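Local coordinates for signal transduction histidine-protein kinase/phosphatase MprB (Mycobacterium hassiacum, PDB 6BLK) that probably catalyses ATP-dependent autophosphorylation on a histidine as a two-component sensor kinase, this chain being its ATP-binding catalytic domain, at residues 13-18 and 68-73; 21-26 and 31-36; 52-57 and 120-125. All coordinates share one frame; numbering follows the deposited sequence.

Contact 1: 13-18 and 68-73; sequences EVIDRS and VGVRLY
Ile15 of helix 11-25 lays its two branches over two residues of strand 68-73. Its CG2 methyl meets the CG1 methyl of Val70, and the end of its longer branch meets Leu72. The first pair, Ile15 CG2 to Val70 CG1, is 3.9 Å apart. The second, Ile15 CD1 to Leu72 CD1, is 3.8 Å. Both are ordinary van der Waals distances between methyl groups.

The torsions of Ile15 explain the split. CG2 stands anti to the backbone N, and CG1 stands anti to the carbonyl carbon (chi1 -63°). CD1 then runs on in a nearly extended branch (chi2 166°), which carries it on to Leu72. Ile15 and Val70 pass alongside each other, pointing in opposite directions, while Ile15 crosses Leu72 at a slant.

Val70 and Leu72 are two apart on the strand, so both turn their CB toward helix 11-25. Arg71 between them turns away, and its NH1 is hydrogen-bonded to Thr34 OG1 on the adjacent strand. The backbones stay well apart: the closest CA atoms, of Ile15 and Val70, are 8.6 Å from each other.

Neighbouring elements close the same core. Ile15 also touches Val35 of strand 30-40 and Leu82 of strand 79-85. Val70 touches Leu82 and, on helix 44-60, Leu55. This is the helix-on-sheet layer of the alpha/beta sandwich shared by histidine kinases, DNA gyrase B and Hsp90.

All three touching side chains are buried and purely aliphatic. The contact therefore rests on dispersion and the hydrophobic effect, with no polar group to fix its direction.

Contact 2: 21-26 and 31-36; sequences RVRRRR and FEVTVT
Helix 21-25 and strand 31-35 run nearly antiparallel, at 163°, with their axes 11.9 Å apart at the closest. Phe31 reaches across that gap from near the start of strand 30-40. Its CB points toward the helix, and the ring meets Val22 and Arg23.

Val22 CG1 comes to 3.6 Å from Phe31 CZ, at the far end of the ring. This methyl sits between the backbone N and the carbonyl carbon (chi1 73°). It approaches the ring obliquely. Farther back along the ring, Arg23 CG lies 3.8 Å from Phe31 CD2 and equally near CE2.

The Arg23 chain is extended from CG to NE and slides past Phe31 in the opposite direction. Its guanidinium thus arrives over Phe31 CB, which lies 3.8 Å above one face of the group, offset from its middle. The guanidinium and ring planes are 56° apart, so the two are not stacked. Arg23 NH2 also comes to 4.2 Å from Val33 CG2. A water bridges the two segments: it accepts a bond from Phe31 N at 3.1 Å, and only a weak one from Arg23 NH1. Arg23 itself is exposed, while Phe31 beneath it is buried.

Helix 11-25 and strand 30-40 follow each other through a short connection, so this contact packs the end of the helix against the beginning of the strand that follows it. Leu19 of the same helix adds to the cover of Phe31 and Val33. Val68 of the parallel strand 67-76 also packs on Phe31, and Ala59 of helix 44-60 touches Val22.

Contact 3: 52-57 and 120-125; sequences LNVLDN and AIVKQV. With MG (magnesium ion), chain F; ATP (adenosine-5'-triphosphate), chain E.
Asn53 meets helix 120-125 first with its CB, which lies 3.7 Å from Val122 CG2. Its CG stands anti to the carbonyl carbon (chi1 -74°). From there the amide is carried to Ile121: ND2 is 3.8 Å from Ile121 CG2 and almost as near its CB. That is packing only. The polar partner of ND2 is Gly118 O, at the start of helix 118-128, so a hydrogen bond ties the side chain to the same helix that its carbon atoms pack against.

Val54 adds the apolar part. Its CG2 is 3.9 Å from Val122 CG2, and the two valines cross at about a right angle. Val122 CG2 thus touches both Asn53 CB and Val54 CG2, and Val122 CG1 also lies near Val54 CG2. The helices run roughly antiparallel here, with a crossing angle of -146° and axes 9.9 Å apart at their closest.

One turn on from Asn53, Asn57 reaches the nucleotide. Its OD1 binds magnesium at 2.1 Å, while its ND2 donates to ATP O2A at 2.7 Å with a bent N-H...O angle of 136°. O2A is itself a ligand of the metal, so both ends of this amide serve one magnesium-phosphate group. ATP O1G, O2B and O2A and two waters complete six ligands. One water donates to Asn53 O, the other to Asp56 OD2 at 2.6 Å.

Asn57 matches the magnesium-binding asparagine of the N box, as in other histidine-kinase ATP sites. The chemistry is divided. Apolar packing and the Asn53 bond join the two helices, while the amide of Asn57 and the water-mediated links from Asn53 and Asp56 hold magnesium against the triphosphate.

In the fold
Contacts 1 and 2 both use helix 11-25, at different turns, and meet neighbouring strands of one sheet; their centres are 7 Å apart. Val68 O to Glu32 N, 2.8 Å, is one probable hydrogen bond between those strands. Contact 3 belongs to the other two helices of the layer, its centre about 13 Å from that of contact 1 and 15 Å from that of contact 2. Ser18 joins it to contact 1: its O is 3.6 Å from Leu52 CD1. Contact 3 alone holds a magnesium ligand. The side chain of Val70 lies about 12 Å from ATP, and that of Val22 about 10 Å from magnesium.

Contact 1: 13-18 and 68-73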
# COMPACT_ATOMS: atom_id res chain seq x y z
N GLU A 13 2.23 14.36 -1.76
CA GLU A 13 3.64 14.41 -1.39
C GLU A 13 4.08 13.13 -0.70
O GLU A 13 5.18 12.64 -0.94
CB GLU A 13 3.91 15.64 -0.52
CG GLU A 13 3.58 16.99 -1.16
CD GLU A 13 4.82 17.73 -1.63
OE1 GLU A 13 5.86 17.07 -1.87
OE2 GLU A 13 4.76 18.97 -1.74
N VAL A 14 3.22 12.57 0.17
CA VAL A 14 3.55 11.33 0.85
C VAL A 14 3.83 10.23 -0.16
O VAL A 14 4.84 9.51 -0.07
CB VAL A 14 2.41 10.94 1.81
CG1 VAL A 14 2.59 9.53 2.32
CG2 VAL A 14 2.38 11.92 2.96
N ILE A 15 2.95 10.08 -1.14
CA ILE A 15 3.13 9.03 -2.14
C ILE A 15 4.35 9.31 -3.00
O ILE A 15 5.12 8.39 -3.30
CB ILE A 15 1.85 8.88 -2.97
CG1 ILE A 15 0.70 8.45 -2.06
CG2 ILE A 15 2.08 7.92 -4.10
CD1 ILE A 15 -0.66 8.59 -2.68
N ASP A 16 4.58 10.57 -3.38
CA ASP A 16 5.74 10.89 -4.22
C ASP A 16 7.05 10.58 -3.49
O ASP A 16 7.99 10.05 -4.10
CB ASP A 16 5.70 12.36 -4.64
CG ASP A 16 6.91 12.76 -5.49
OD1 ASP A 16 7.66 11.86 -5.94
OD2 ASP A 16 7.12 13.97 -5.70
N ARG A 17 7.12 10.91 -2.19
CA ARG A 17 8.31 10.58 -1.41
C ARG A 17 8.51 9.08 -1.32
O ARG A 17 9.62 8.57 -1.49
CB ARG A 17 8.22 11.18 0.00
CG ARG A 17 8.26 12.67 0.08
CD ARG A 17 8.09 13.13 1.55
NE ARG A 17 7.97 14.59 1.66
CZ ARG A 17 9.00 15.43 1.72
NH1 ARG A 17 10.24 14.98 1.67
NH2 ARG A 17 8.78 16.74 1.82
N SER A 18 7.43 8.35 -1.00
CA SER A 18 7.52 6.90 -0.92
C SER A 18 7.97 6.30 -2.24
O SER A 18 8.76 5.35 -2.25
CB SER A 18 6.19 6.30 -0.51
OG SER A 18 5.79 6.78 0.75
N VAL A 68 3.43 -1.63 -11.54
CA VAL A 68 2.83 -1.42 -10.22
C VAL A 68 1.91 -0.22 -10.33
O VAL A 68 2.32 0.86 -10.76
CB VAL A 68 3.91 -1.22 -9.15
CG1 VAL A 68 3.29 -0.70 -7.82
CG2 VAL A 68 4.71 -2.52 -8.91
N GLY A 69 0.64 -0.42 -9.98
CA GLY A 69 -0.35 0.64 -10.05
C GLY A 69 -0.50 1.27 -8.68
O GLY A 69 -0.52 0.59 -7.68
N VAL A 70 -0.56 2.60 -8.68
CA VAL A 70 -0.67 3.39 -7.46
C VAL A 70 -1.78 4.38 -7.72
O VAL A 70 -1.58 5.38 -8.43
CB VAL A 70 0.63 4.11 -7.09
CG1 VAL A 70 0.46 4.85 -5.80
CG2 VAL A 70 1.82 3.15 -7.06
N ARG A 71 -2.96 4.11 -7.20
CA ARG A 71 -4.14 4.88 -7.57
C ARG A 71 -4.82 5.38 -6.31
O ARG A 71 -5.00 4.63 -5.36
CB ARG A 71 -5.14 4.05 -8.40
CG ARG A 71 -4.54 3.07 -9.43
CD ARG A 71 -4.19 3.68 -10.74
NE ARG A 71 -3.72 2.66 -11.68
CZ ARG A 71 -3.12 2.94 -12.84
NH1 ARG A 71 -2.91 4.20 -13.20
NH2 ARG A 71 -2.74 1.95 -13.63
N LEU A 72 -5.17 6.65 -6.31
CA LEU A 72 -5.88 7.22 -5.18
C LEU A 72 -7.03 8.03 -5.75
O LEU A 72 -6.82 8.99 -6.50
CB LEU A 72 -4.96 8.08 -4.29
CG LEU A 72 -5.53 8.56 -2.96
CD1 LEU A 72 -4.39 8.99 -2.05
CD2 LEU A 72 -6.44 9.72 -3.22
N TYR A 73 -8.25 7.62 -5.42
CA TYR A 73 -9.46 8.28 -5.89
C TYR A 73 -10.37 8.53 -4.71
O TYR A 73 -10.46 7.71 -3.80
CB TYR A 73 -10.19 7.42 -6.90
CG TYR A 73 -9.56 7.37 -8.26
CD1 TYR A 73 -9.68 8.44 -9.14
CD2 TYR A 73 -8.87 6.25 -8.68
CE1 TYR A 73 -9.11 8.39 -10.41
CE2 TYR A 73 -8.31 6.20 -9.91
CZ TYR A 73 -8.42 7.26 -10.77
OH TYR A 73 -7.83 7.13 -12.03

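Contact 2: 21-26 and 31-36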
# COMPACT_ATOMS: atom_id res chain seq x y z
N ARG A 21 11.82 6.53 -2.99
CA ARG A 21 12.60 5.50 -2.31
C ARG A 21 12.57 4.18 -3.07
O ARG A 21 13.62 3.56 -3.29
CB ARG A 21 12.07 5.31 -0.89
CG ARG A 21 12.44 6.40 0.10
CD ARG A 21 13.66 6.03 0.96
NE ARG A 21 13.42 4.85 1.79
CZ ARG A 21 14.00 3.66 1.63
NH1 ARG A 21 14.89 3.45 0.67
NH2 ARG A 21 13.69 2.65 2.44
N VAL A 22 11.39 3.71 -3.47
CA VAL A 22 11.34 2.35 -3.99
C VAL A 22 11.74 2.26 -5.45
O VAL A 22 12.16 1.19 -5.91
CB VAL A 22 9.94 1.74 -3.77
CG1 VAL A 22 8.94 2.35 -4.71
CG2 VAL A 22 9.99 0.22 -3.91
N ARG A 23 11.62 3.35 -6.22
CA ARG A 23 12.08 3.32 -7.60
C ARG A 23 13.56 3.00 -7.68
O ARG A 23 14.02 2.47 -8.70
CB ARG A 23 11.82 4.67 -8.27
CG ARG A 23 10.40 4.94 -8.69
CD ARG A 23 10.32 6.32 -9.34
NE ARG A 23 8.96 6.86 -9.42
CZ ARG A 23 8.17 6.80 -10.49
NH1 ARG A 23 8.57 6.20 -11.61
NH2 ARG A 23 6.95 7.33 -10.44
N ARG A 24 14.31 3.30 -6.62
CA ARG A 24 15.73 2.98 -6.58
C ARG A 24 15.95 1.47 -6.54
O ARG A 24 16.84 0.95 -7.22
CB ARG A 24 16.39 3.62 -5.35
CG ARG A 24 16.13 5.12 -5.15
CD ARG A 24 16.42 5.55 -3.71
NE ARG A 24 17.81 5.92 -3.49
CZ ARG A 24 18.38 6.04 -2.29
NH1 ARG A 24 17.67 5.81 -1.19
NH2 ARG A 24 19.65 6.39 -2.19
N ARG A 25 15.15 0.76 -5.74
CA ARG A 25 15.36 -0.66 -5.54
C ARG A 25 14.93 -1.50 -6.74
O ARG A 25 15.42 -2.62 -6.90
CB ARG A 25 14.59 -1.12 -4.29
CG ARG A 25 15.07 -0.45 -3.02
CD ARG A 25 14.39 -1.01 -1.76
NE ARG A 25 14.78 -2.40 -1.49
CZ ARG A 25 15.99 -2.78 -1.09
NH1 ARG A 25 16.96 -1.89 -0.92
NH2 ARG A 25 16.24 -4.07 -0.87
N ARG A 26 14.04 -0.98 -7.60
CA ARG A 26 13.56 -1.71 -8.78
C ARG A 26 13.27 -0.70 -9.89
O ARG A 26 12.12 -0.35 -10.18
CB ARG A 26 12.31 -2.55 -8.47
CG ARG A 26 12.54 -3.75 -7.53
CD ARG A 26 13.14 -4.94 -8.24
NE ARG A 26 12.40 -5.26 -9.45
CZ ARG A 26 11.47 -6.21 -9.57
NH1 ARG A 26 11.11 -6.97 -8.53
NH2 ARG A 26 10.89 -6.38 -10.75
N PHE A 31 5.94 2.11 -12.73
CA PHE A 31 4.97 2.61 -11.75
C PHE A 31 3.94 3.48 -12.46
O PHE A 31 4.29 4.47 -13.10
CB PHE A 31 5.67 3.40 -10.65
CG PHE A 31 6.46 2.56 -9.69
CD1 PHE A 31 5.83 1.91 -8.64
CD2 PHE A 31 7.83 2.42 -9.83
CE1 PHE A 31 6.55 1.14 -7.75
CE2 PHE A 31 8.56 1.66 -8.94
CZ PHE A 31 7.91 1.02 -7.89
N GLU A 32 2.68 3.08 -12.37
CA GLU A 32 1.59 3.79 -13.02
C GLU A 32 0.82 4.52 -11.93
O GLU A 32 0.08 3.89 -11.16
CB GLU A 32 0.68 2.82 -13.78
CG GLU A 32 1.42 2.08 -14.89
CD GLU A 32 0.57 1.03 -15.57
OE1 GLU A 32 -0.20 0.33 -14.88
OE2 GLU A 32 0.68 0.90 -16.81
N VAL A 33 1.00 5.84 -11.86
CA VAL A 33 0.58 6.62 -10.70
C VAL A 33 -0.57 7.52 -11.12
O VAL A 33 -0.47 8.25 -12.11
CB VAL A 33 1.75 7.43 -10.11
CG1 VAL A 33 1.35 8.13 -8.84
CG2 VAL A 33 2.90 6.54 -9.84
N THR A 34 -1.68 7.41 -10.40
CA THR A 34 -2.85 8.25 -10.62
C THR A 34 -3.36 8.67 -9.24
O THR A 34 -4.05 7.89 -8.58
CB THR A 34 -3.93 7.52 -11.39
OG1 THR A 34 -3.36 6.89 -12.55
CG2 THR A 34 -5.02 8.48 -11.83
N VAL A 35 -3.05 9.90 -8.81
CA VAL A 35 -3.32 10.33 -7.44
C VAL A 35 -4.16 11.60 -7.47
O VAL A 35 -3.68 12.66 -7.91
CB VAL A 35 -2.01 10.53 -6.65
CG1 VAL A 35 -2.23 11.06 -5.27
CG2 VAL A 35 -1.30 9.19 -6.54
N THR A 36 -5.41 11.49 -7.04
CA THR A 36 -6.17 12.71 -6.88
C THR A 36 -5.73 13.44 -5.61
O THR A 36 -5.40 12.80 -4.61
CB THR A 36 -7.67 12.42 -6.83
OG1 THR A 36 -8.41 13.59 -7.25
CG2 THR A 36 -8.12 12.05 -5.44
O HOH W 1 7.89 4.22 -13.86

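Contact 3: 52-57 and 120-125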
# COMPACT_ATOMS: atom_id res chain seq x y z
N LEU A 52 5.14 3.32 1.97
CA LEU A 52 6.40 2.70 1.54
C LEU A 52 6.39 1.21 1.81
O LEU A 52 6.89 0.42 1.00
CB LEU A 52 7.58 3.37 2.23
CG LEU A 52 8.97 2.82 1.92
CD1 LEU A 52 9.23 2.94 0.44
CD2 LEU A 52 10.02 3.58 2.73
N ASN A 53 5.82 0.78 2.94
CA ASN A 53 5.82 -0.66 3.20
C ASN A 53 4.99 -1.41 2.16
O ASN A 53 5.35 -2.53 1.77
CB ASN A 53 5.29 -0.95 4.60
CG ASN A 53 6.29 -0.60 5.70
OD1 ASN A 53 7.38 -0.07 5.45
ND2 ASN A 53 5.91 -0.88 6.92
N VAL A 54 3.87 -0.83 1.71
CA VAL A 54 3.07 -1.50 0.69
C VAL A 54 3.77 -1.45 -0.65
O VAL A 54 3.81 -2.45 -1.36
CB VAL A 54 1.65 -0.91 0.60
CG1 VAL A 54 0.86 -1.56 -0.52
CG2 VAL A 54 0.92 -1.12 1.90
N LEU A 55 4.36 -0.31 -1.01
CA LEU A 55 5.10 -0.21 -2.26
C LEU A 55 6.27 -1.16 -2.27
O LEU A 55 6.59 -1.74 -3.31
CB LEU A 55 5.59 1.21 -2.51
CG LEU A 55 4.50 2.23 -2.83
CD1 LEU A 55 5.15 3.60 -2.89
CD2 LEU A 55 3.78 1.93 -4.14
N ASP A 56 6.95 -1.32 -1.13
CA ASP A 56 8.10 -2.21 -1.07
C ASP A 56 7.69 -3.65 -1.36
O ASP A 56 8.39 -4.35 -2.10
CB ASP A 56 8.78 -2.12 0.29
CG ASP A 56 10.06 -2.89 0.34
OD1 ASP A 56 10.97 -2.52 -0.43
OD2 ASP A 56 10.13 -3.87 1.12
N ASN A 57 6.55 -4.11 -0.82
CA ASN A 57 6.06 -5.45 -1.11
C ASN A 57 5.70 -5.58 -2.57
O ASN A 57 6.01 -6.59 -3.22
CB ASN A 57 4.83 -5.81 -0.26
CG ASN A 57 5.15 -5.93 1.20
OD1 ASN A 57 6.31 -6.15 1.59
ND2 ASN A 57 4.12 -5.77 2.04
N ALA A 120 1.79 -5.47 9.26
CA ALA A 120 1.27 -5.15 10.60
C ALA A 120 1.41 -3.66 10.92
O ALA A 120 0.52 -3.05 11.54
CB ALA A 120 1.97 -6.00 11.65
N ILE A 121 2.54 -3.05 10.55
CA ILE A 121 2.73 -1.62 10.73
C ILE A 121 1.73 -0.84 9.90
O ILE A 121 1.17 0.16 10.36
CB ILE A 121 4.18 -1.23 10.38
CG1 ILE A 121 5.14 -1.85 11.40
CG2 ILE A 121 4.38 0.27 10.25
CD1 ILE A 121 4.93 -1.41 12.83
N VAL A 122 1.50 -1.26 8.67
CA VAL A 122 0.53 -0.60 7.80
C VAL A 122 -0.85 -0.57 8.46
O VAL A 122 -1.52 0.47 8.48
CB VAL A 122 0.46 -1.29 6.42
CG1 VAL A 122 -0.67 -0.74 5.60
CG2 VAL A 122 1.75 -1.12 5.69
N LYS A 123 -1.33 -1.73 8.92
CA LYS A 123 -2.63 -1.82 9.59
C LYS A 123 -2.70 -0.88 10.79
O LYS A 123 -3.69 -0.15 10.96
CB LYS A 123 -2.92 -3.26 10.01
CG LYS A 123 -4.23 -3.41 10.71
CD LYS A 123 -4.53 -4.83 11.04
CE LYS A 123 -5.80 -4.98 11.87
NZ LYS A 123 -6.94 -5.42 11.04
N GLN A 124 -1.64 -0.81 11.59
CA GLN A 124 -1.65 0.07 12.77
C GLN A 124 -1.80 1.54 12.35
O GLN A 124 -2.65 2.28 12.87
CB GLN A 124 -0.37 -0.14 13.57
CG GLN A 124 -0.35 0.67 14.89
CD GLN A 124 0.63 0.12 15.92
OE1 GLN A 124 1.07 -1.03 15.83
NE2 GLN A 124 0.97 0.94 16.90
N VAL A 125 -0.99 1.96 11.38
CA VAL A 125 -1.04 3.35 10.91
C VAL A 125 -2.40 3.67 10.33
O VAL A 125 -3.02 4.71 10.64
CB VAL A 125 0.08 3.59 9.89
CG1 VAL A 125 -0.10 4.92 9.24
CG2 VAL A 125 1.43 3.54 10.55
MG MG F . 7.11 -6.22 3.54
PG ATP E . 9.06 -6.87 6.08
O1G ATP E . 7.94 -6.16 5.35
O2G ATP E . 8.97 -6.97 7.61
O3G ATP E . 10.45 -6.52 5.58
PB ATP E . 7.80 -9.07 4.60
O1B ATP E . 8.11 -10.55 4.50
O2B ATP E . 7.88 -8.18 3.41
O3B ATP E . 8.88 -8.44 5.65
PA ATP E . 5.06 -8.11 5.02
O1A ATP E . 4.30 -7.92 6.32
O2A ATP E . 5.38 -6.88 4.20
O3A ATP E . 6.40 -8.94 5.43
O5' ATP E . 4.30 -9.19 4.18
C5' ATP E . 3.95 -10.43 4.77
C4' ATP E . 4.02 -11.52 3.70
O4' ATP E . 2.90 -11.32 2.83
C3' ATP E . 5.25 -11.53 2.78
O3' ATP E . 6.35 -12.28 3.36
C2' ATP E . 4.68 -12.21 1.55
O2' ATP E . 4.60 -13.63 1.72
C1' ATP E . 3.26 -11.69 1.51
N9 ATP E . 3.10 -10.48 0.67
C8 ATP E . 2.93 -9.18 1.08
N7 ATP E . 2.76 -8.37 0.00
C5 ATP E . 2.82 -9.16 -1.09
C6 ATP E . 2.68 -8.91 -2.51
N6 ATP E . 2.50 -7.65 -2.93
N1 ATP E . 2.78 -9.95 -3.33
C2 ATP E . 2.98 -11.21 -2.88
N3 ATP E . 3.09 -11.51 -1.58
C4 ATP E . 3.01 -10.53 -0.66
O HOH W 2 6.56 -4.20 3.74
O HOH W 3 9.07 -5.68 2.58